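Local coordinates for protein CopN (Chlamydia pneumoniae, PDB 4NRH) that probably acts as a gatekeeper of type III secretion, in complex with the chaperone Scc3 that appears to direct the secretion of translocator proteins, at residues Leu34-Arg38 / Ala67-Leu71; Ile41-Ala45 / Gln79-Lys83; Lys59-Leu63 / Ser123-Ser127. Residue numbers count along the deposited sequence, not the author numbering.

Interaction 1 of 3, residues Leu34-Arg38 / Ala67-Leu71; sequences LRGLR and ALDYL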
loop_
_atom_site.group_PDB
_atom_site.type_symbol
_atom_site.label_atom_id
_atom_site.label_comp_id
_atom_site.label_asym_id
_atom_site.label_seq_id
_atom_site.Cartn_x
_atom_site.Cartn_y
_atom_site.Cartn_z
ATOM N N LEU A 34 38.093 -10.987 -13.420
ATOM C CA LEU A 34 38.456 -9.587 -13.619
ATOM C C LEU A 34 39.925 -9.446 -14.004
ATOM O O LEU A 34 40.267 -8.680 -14.906
ATOM C CB LEU A 34 38.155 -8.767 -12.363
ATOM C CG LEU A 34 36.680 -8.432 -12.122
ATOM C CD1 LEU A 34 36.486 -7.778 -10.763
ATOM C CD2 LEU A 34 36.157 -7.529 -13.229
ATOM N N ARG A 35 40.791 -10.183 -13.317
ATOM C CA ARG A 35 42.216 -10.177 -13.631
ATOM C C ARG A 35 42.473 -10.790 -15.004
ATOM O O ARG A 35 43.371 -10.359 -15.728
ATOM C CB ARG A 35 43.014 -10.923 -12.559
ATOM C CG ARG A 35 43.078 -10.207 -11.220
ATOM C CD ARG A 35 44.006 -10.924 -10.250
ATOM N NE ARG A 35 43.465 -12.213 -9.828
ATOM C CZ ARG A 35 42.723 -12.388 -8.740
ATOM N NH1 ARG A 35 42.434 -11.354 -7.960
ATOM N NH2 ARG A 35 42.270 -13.595 -8.430
ATOM N N GLY A 36 41.681 -11.798 -15.356
ATOM C CA GLY A 36 41.789 -12.438 -16.654
ATOM C C GLY A 36 41.508 -11.462 -17.780
ATOM O O GLY A 36 42.164 -11.489 -18.820
ATOM N N LEU A 37 40.521 -10.597 -17.567
ATOM C CA LEU A 37 40.187 -9.554 -18.529
ATOM C C LEU A 37 41.315 -8.532 -18.613
ATOM O O LEU A 37 41.704 -8.105 -19.701
ATOM C CB LEU A 37 38.872 -8.871 -18.147
ATOM C CG LEU A 37 38.438 -7.683 -19.007
ATOM C CD1 LEU A 37 38.350 -8.081 -20.474
ATOM C CD2 LEU A 37 37.108 -7.124 -18.518
ATOM N N ARG A 38 41.828 -8.142 -17.449
ATOM C CA ARG A 38 42.942 -7.205 -17.358
ATOM C C ARG A 38 44.183 -7.713 -18.086
ATOM O O ARG A 38 44.855 -6.958 -18.789
ATOM C CB ARG A 38 43.279 -6.935 -15.890
ATOM C CG ARG A 38 44.445 -5.986 -15.685
ATOM C CD ARG A 38 45.008 -6.119 -14.282
ATOM N NE ARG A 38 45.566 -7.448 -14.052
ATOM C CZ ARG A 38 46.004 -7.883 -12.875
ATOM N NH1 ARG A 38 45.947 -7.095 -11.809
ATOM N NH2 ARG A 38 46.496 -9.110 -12.762
ATOM N N ALA A 67 33.166 -4.180 -14.670
ATOM C CA ALA A 67 34.523 -4.562 -15.049
ATOM C C ALA A 67 35.314 -3.364 -15.567
ATOM O O ALA A 67 36.503 -3.223 -15.281
ATOM C CB ALA A 67 34.489 -5.668 -16.098
ATOM N N LEU A 68 34.645 -2.502 -16.327
ATOM C CA LEU A 68 35.270 -1.296 -16.858
ATOM C C LEU A 68 35.684 -0.340 -15.743
ATOM O O LEU A 68 36.755 0.266 -15.807
ATOM C CB LEU A 68 34.329 -0.595 -17.838
ATOM C CG LEU A 68 34.335 -1.203 -19.241
ATOM C CD1 LEU A 68 33.094 -0.796 -20.012
ATOM C CD2 LEU A 68 35.597 -0.807 -19.996
ATOM N N ASP A 69 34.830 -0.193 -14.733
ATOM C CA ASP A 69 35.177 0.590 -13.550
ATOM C C ASP A 69 36.453 0.053 -12.910
ATOM O O ASP A 69 37.319 0.821 -12.492
ATOM C CB ASP A 69 34.034 0.581 -12.531
ATOM C CG ASP A 69 32.795 1.292 -13.037
ATOM O OD1 ASP A 69 32.935 2.225 -13.857
ATOM O OD2 ASP A 69 31.681 0.924 -12.611
ATOM N N TYR A 70 36.557 -1.271 -12.834
ATOM C CA TYR A 70 37.724 -1.919 -12.249
ATOM C C TYR A 70 38.984 -1.668 -13.072
ATOM O O TYR A 70 40.038 -1.348 -12.523
ATOM C CB TYR A 70 37.493 -3.426 -12.108
ATOM C CG TYR A 70 38.780 -4.217 -12.041
ATOM C CD1 TYR A 70 39.564 -4.205 -10.895
ATOM C CD2 TYR A 70 39.217 -4.967 -13.126
ATOM C CE1 TYR A 70 40.746 -4.919 -10.829
ATOM C CE2 TYR A 70 40.398 -5.685 -13.069
ATOM C CZ TYR A 70 41.158 -5.657 -11.918
ATOM O OH TYR A 70 42.334 -6.369 -11.852
ATOM N N LEU A 71 38.866 -1.821 -14.389
ATOM C CA LEU A 71 40.004 -1.662 -15.291
ATOM C C LEU A 71 40.582 -0.253 -15.220
ATOM O O LEU A 71 41.800 -0.074 -15.172
ATOM C CB LEU A 71 39.595 -1.988 -16.729
ATOM C CG LEU A 71 39.263 -3.452 -17.023
ATOM C CD1 LEU A 71 38.732 -3.604 -18.441
ATOM C CD2 LEU A 71 40.482 -4.333 -16.803
#
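Tyr-70 lays one face of its ring over the start of the Leu-34 side chain, and this overlap belongs to a helix-helix crossing in the all-helical HrpJ-like region of CopN. Leu-34 CB sits 4.2 Å from the ring centroid, 26° off the normal, a CH-pi contact; Leu-34 O also lies 3.5 Å from Tyr-70 CE2. The segment of helix 31-40 and that of helix 61-74 cross at -62°, with axes 10.4 Å apart at closest approach. The contact is made mainly by Leu-34, Leu-37 and Arg-38 on one side and Ala-67, Tyr-70 and Leu-71 on the other, with Arg-35 at its border. No hydrogen bond joins the two segments; 340 Å² is buried mostly by apolar groups. The small Ala-67 leaves room for two leucines, its CB meeting Leu-34 CD2 at 3.8 Å and Leu-37 CD2 at 3.9 Å. One turn on, Leu-71 CD1 touches Leu-37 CD2 at 3.9 Å, while Leu-71 CD2 lies 3.8 Å from Arg-38 CA. Helix 18-24 packs alongside, with Ala-19 against Tyr-70 and Tyr-22 against Leu-34, and Leu-86 of helix 80-97 packs on Leu-71. The aliphatic parts of two arginines border the phenol. The charged end of Arg-35 turns to Asp-20 and Asp-17 in salt bridges, whereas its CG stays 4.0 Å from Tyr-70 OH; closer still to that oxygen is Arg-38 CD, at 3.6 Å.

Interaction 2 of 3, residues Ile41-Ala45 / Gln79-Lys83; sequences IGDDA and QGKLK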
loop_
_atom_site.group_PDB
_atom_site.type_symbol
_atom_site.label_atom_id
_atom_site.label_comp_id
_atom_site.label_asym_id
_atom_site.label_seq_id
_atom_site.Cartn_x
_atom_site.Cartn_y
_atom_site.Cartn_z
ATOM N N ILE A 41 44.234 -7.510 -21.964
ATOM C CA ILE A 41 44.308 -6.187 -22.573
ATOM C C ILE A 41 45.732 -5.641 -22.521
ATOM O O ILE A 41 46.281 -5.411 -21.444
ATOM C CB ILE A 41 43.355 -5.195 -21.881
ATOM C CG1 ILE A 41 41.920 -5.720 -21.926
ATOM C CG2 ILE A 41 43.441 -3.825 -22.532
ATOM C CD1 ILE A 41 40.975 -4.983 -21.009
ATOM N N GLY A 42 46.324 -5.437 -23.693
ATOM C CA GLY A 42 47.684 -4.939 -23.792
ATOM C C GLY A 42 47.792 -3.437 -23.616
ATOM O O GLY A 42 46.795 -2.718 -23.695
ATOM N N ASP A 43 49.012 -2.967 -23.366
ATOM C CA ASP A 43 49.281 -1.548 -23.156
ATOM C C ASP A 43 48.891 -0.697 -24.361
ATOM O O ASP A 43 48.552 0.478 -24.220
ATOM C CB ASP A 43 50.763 -1.333 -22.835
ATOM C CG ASP A 43 51.156 -1.903 -21.488
ATOM O OD1 ASP A 43 50.253 -2.274 -20.711
ATOM O OD2 ASP A 43 52.370 -1.980 -21.204
ATOM N N ASP A 44 48.943 -1.298 -25.545
ATOM C CA ASP A 44 48.708 -0.575 -26.788
ATOM C C ASP A 44 47.295 -0.790 -27.324
ATOM O O ASP A 44 47.019 -0.522 -28.493
ATOM C CB ASP A 44 49.734 -0.995 -27.843
ATOM C CG ASP A 44 49.704 -2.486 -28.126
ATOM O OD1 ASP A 44 49.162 -3.243 -27.291
ATOM O OD2 ASP A 44 50.220 -2.902 -29.184
ATOM N N ALA A 45 46.403 -1.271 -26.464
ATOM C CA ALA A 45 45.027 -1.542 -26.863
ATOM C C ALA A 45 44.229 -0.258 -27.072
ATOM O O ALA A 45 44.306 0.671 -26.269
ATOM C CB ALA A 45 44.341 -2.422 -25.829
ATOM N N GLN A 79 51.250 2.675 -17.184
ATOM C CA GLN A 79 50.403 2.438 -18.345
ATOM C C GLN A 79 49.422 3.588 -18.538
ATOM O O GLN A 79 48.207 3.388 -18.541
ATOM C CB GLN A 79 49.647 1.116 -18.197
ATOM C CG GLN A 79 50.541 -0.090 -17.949
ATOM C CD GLN A 79 49.751 -1.333 -17.585
ATOM O OE1 GLN A 79 49.440 -1.567 -16.419
ATOM N NE2 GLN A 79 49.417 -2.135 -18.589
ATOM N N GLY A 80 49.962 4.792 -18.695
ATOM C CA GLY A 80 49.157 5.990 -18.841
ATOM C C GLY A 80 48.291 5.975 -20.086
ATOM O O GLY A 80 47.115 6.336 -20.039
ATOM N N LYS A 81 48.885 5.561 -21.201
ATOM C CA LYS A 81 48.183 5.503 -22.479
ATOM C C LYS A 81 46.988 4.555 -22.413
ATOM O O LYS A 81 45.919 4.852 -22.945
ATOM C CB LYS A 81 49.140 5.070 -23.591
ATOM C CG LYS A 81 50.251 6.074 -23.875
ATOM C CD LYS A 81 49.727 7.353 -24.510
ATOM C CE LYS A 81 49.410 7.156 -25.982
ATOM N NZ LYS A 81 49.157 8.455 -26.664
ATOM N N LEU A 82 47.182 3.411 -21.762
ATOM C CA LEU A 82 46.117 2.430 -21.588
ATOM C C LEU A 82 44.969 3.011 -20.766
ATOM O O LEU A 82 43.799 2.841 -21.113
ATOM C CB LEU A 82 46.650 1.163 -20.916
ATOM C CG LEU A 82 46.093 -0.201 -21.346
ATOM C CD1 LEU A 82 45.984 -1.135 -20.146
ATOM C CD2 LEU A 82 44.757 -0.091 -22.074
ATOM N N LYS A 83 45.311 3.689 -19.673
ATOM C CA LYS A 83 44.307 4.270 -18.786
ATOM C C LYS A 83 43.430 5.272 -19.526
ATOM O O LYS A 83 42.215 5.299 -19.335
ATOM C CB LYS A 83 44.969 4.940 -17.581
ATOM C CG LYS A 83 43.978 5.588 -16.623
ATOM C CD LYS A 83 44.519 5.654 -15.206
ATOM C CE LYS A 83 43.492 6.255 -14.258
ATOM N NZ LYS A 83 43.368 5.468 -13.001
#
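Between helices 31-40 and 47-57 the chain makes a type I beta turn from Gly-42 to Ala-45, closed by Ala-45 N to Gly-42 O at 3.1 Å, and this turn lies against the first turn of helix 80-97. Gln-79 occupies the N-cap position, and its carbonyl O accepts from Lys-83 N at 3.1 Å. The two backbones come nearest where Asp-43 CA is 5.3 Å from Leu-82 CA. The residue most covered across the contact is Leu-82, which loses 78 Å² to segment 41-45. Its CG rests on the peptide carbonyls of the turn, 3.5 Å from Gly-42 O and 3.8 Å from Asp-43 O, and its CD2 reaches Ile-41 CG2 at 4.0 Å and Ala-45 CB at 4.4 Å. The contact thus joins an interhelical turn to a helix N-terminus at one end of the all-helical HrpJ-like region, where 235 Å² is buried between the segments. Ile-41 carries the apolar surface inward, since it also packs on Ile-50 and Leu-53 of helix 47-57. Away from this apolar patch, Asp-43 OD1 and Gln-79 NE2 are modelled 2.3 Å apart, too close for a real hydrogen bond, so nothing about an interaction of the pair can be read from the model. Lys-83 NZ bonds to Val-72 O, which places the start of helix 80-97 beside the end of helix 61-74.

Interaction 3 of 3, residues Lys59-Leu63 / Ser123-Ser127; sequences KDPAL and SGLRS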
loop_
_atom_site.group_PDB
_atom_site.type_symbol
_atom_site.label_atom_id
_atom_site.label_comp_id
_atom_site.label_asym_id
_atom_site.label_seq_id
_atom_site.Cartn_x
_atom_site.Cartn_y
_atom_site.Cartn_z
ATOM N N LYS A 59 29.247 -11.187 -20.349
ATOM C CA LYS A 59 27.998 -11.245 -21.102
ATOM C C LYS A 59 27.002 -10.159 -20.694
ATOM O O LYS A 59 26.370 -9.536 -21.546
ATOM C CB LYS A 59 27.357 -12.626 -20.934
ATOM C CG LYS A 59 25.916 -12.713 -21.410
ATOM C CD LYS A 59 25.263 -14.009 -20.954
ATOM C CE LYS A 59 23.948 -14.252 -21.675
ATOM N NZ LYS A 59 24.147 -14.496 -23.129
ATOM N N ASP A 60 26.871 -9.928 -19.392
ATOM C CA ASP A 60 25.880 -8.985 -18.885
ATOM C C ASP A 60 26.431 -7.561 -18.857
ATOM O O ASP A 60 27.474 -7.309 -18.255
ATOM C CB ASP A 60 25.412 -9.399 -17.488
ATOM C CG ASP A 60 24.193 -8.621 -17.027
ATOM O OD1 ASP A 60 24.347 -7.450 -16.625
ATOM O OD2 ASP A 60 23.079 -9.184 -17.064
ATOM N N PRO A 61 25.727 -6.627 -19.519
ATOM C CA PRO A 61 26.107 -5.212 -19.626
ATOM C C PRO A 61 26.409 -4.548 -18.280
ATOM O O PRO A 61 27.297 -3.698 -18.208
ATOM C CB PRO A 61 24.877 -4.573 -20.272
ATOM C CG PRO A 61 24.273 -5.669 -21.074
ATOM C CD PRO A 61 24.499 -6.924 -20.279
ATOM N N ALA A 62 25.676 -4.925 -17.236
ATOM C CA ALA A 62 25.897 -4.363 -15.908
ATOM C C ALA A 62 27.257 -4.781 -15.364
ATOM O O ALA A 62 27.974 -3.978 -14.765
ATOM C CB ALA A 62 24.791 -4.786 -14.957
ATOM N N LEU A 63 27.606 -6.046 -15.576
ATOM C CA LEU A 63 28.902 -6.564 -15.152
ATOM C C LEU A 63 30.014 -6.035 -16.056
ATOM O O LEU A 63 31.143 -5.834 -15.609
ATOM C CB LEU A 63 28.902 -8.095 -15.140
ATOM C CG LEU A 63 28.330 -8.789 -13.899
ATOM C CD1 LEU A 63 29.057 -8.324 -12.645
ATOM C CD2 LEU A 63 26.829 -8.576 -13.765
ATOM N N SER A 123 20.041 -11.281 -13.083
ATOM C CA SER A 123 19.928 -10.501 -14.308
ATOM C C SER A 123 18.482 -10.479 -14.785
ATOM O O SER A 123 18.032 -9.510 -15.398
ATOM C CB SER A 123 20.838 -11.068 -15.400
ATOM O OG SER A 123 20.500 -12.411 -15.697
ATOM N N GLY A 124 17.763 -11.561 -14.505
ATOM C CA GLY A 124 16.350 -11.651 -14.822
ATOM C C GLY A 124 15.553 -10.609 -14.064
ATOM O O GLY A 124 14.628 -10.004 -14.605
ATOM N N LEU A 125 15.916 -10.403 -12.803
ATOM C CA LEU A 125 15.264 -9.396 -11.974
ATOM C C LEU A 125 15.603 -7.984 -12.448
ATOM O O LEU A 125 14.743 -7.102 -12.450
ATOM C CB LEU A 125 15.657 -9.570 -10.504
ATOM C CG LEU A 125 15.082 -10.794 -9.786
ATOM C CD1 LEU A 125 15.453 -10.778 -8.310
ATOM C CD2 LEU A 125 13.575 -10.857 -9.957
ATOM N N ARG A 126 16.853 -7.773 -12.851
ATOM C CA ARG A 126 17.282 -6.462 -13.334
ATOM C C ARG A 126 16.592 -6.112 -14.646
ATOM O O ARG A 126 16.234 -4.958 -14.882
ATOM C CB ARG A 126 18.801 -6.412 -13.513
ATOM C CG ARG A 126 19.579 -6.506 -12.217
ATOM C CD ARG A 126 21.047 -6.164 -12.412
ATOM N NE ARG A 126 21.736 -7.084 -13.313
ATOM C CZ ARG A 126 22.316 -8.215 -12.925
ATOM N NH1 ARG A 126 22.282 -8.574 -11.649
ATOM N NH2 ARG A 126 22.925 -8.991 -13.812
ATOM N N SER A 127 16.412 -7.115 -15.498
ATOM C CA SER A 127 15.685 -6.932 -16.746
ATOM C C SER A 127 14.236 -6.534 -16.472
ATOM O O SER A 127 13.698 -5.633 -17.116
ATOM C CB SER A 127 15.737 -8.207 -17.590
ATOM O OG SER A 127 15.003 -8.053 -18.792
HETATM O O HOH W 1 21.688 -6.779 -16.243
#
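Asp-60 and Arg-126 form a salt bridge, OD2 to NH2 at 3.3 Å, whose hydrogen bond is weak, with the carboxylate oxygen at the edge of the guanidinium. A water bridges the two side chains: it donates to Asp-60 OD1 at 2.8 Å and accepts from Arg-126 NE at 2.9 Å. Asp-60 has a second task as N-cap of helix 61-74, where its OD1 accepts from Ala-62 N at 2.9 Å. Arg-126 is shared as well, because its NH1 makes a salt bridge with Glu-28 and a hydrogen bond to Ser-111. Ser-123 contributes carbon here, its CB 3.4 Å from Asp-60 OD2, while its OG turns to Ser-121. Beyond the charges, Ala-62 CB lies 4.2 Å from Arg-126 NE and Leu-63 CD2 lies 3.9 Å from Arg-126 NH2, so apolar groups border the guanidinium. Ala-104 of helix 99-105 and Leu-108 of helix 108-115 also pack on Arg-126. The contact joins the N-terminus of helix 61-74 to helix 122-133 within the HrpJ-like region. Burying 132 Å² between the segments, it combines a weak direct salt bridge, a water bridge and modest apolar packing; the buried guanidinium has two carboxylate partners, Asp-60 and Glu-28, so its charge is not left uncompensated.

Overall arrangement
The three contacts lie almost in a row through the HrpJ-like helical region: interaction 2 farthest from the chain's centre, interaction 1 between, interaction 3 nearest. Interactions 1 and 2 have centres about 13 Å apart and touch, Leu-71 CD1 meeting Ile-41 CD1 at 3.7 Å. Interactions 1 and 3, centres about 17 Å apart, share helix 61-74; interactions 2 and 3 have centres about 28 Å apart and nearest atoms about 11 Å. Segments run 34-38, 41-45, 59-63, 67-71, 79-83, 123-127, so every pair interleaves. Helix 31-40 and the loop after it thus meet helices 61-74 and 80-97, while the start of helix 61-74 meets helix 122-133, making one helical body.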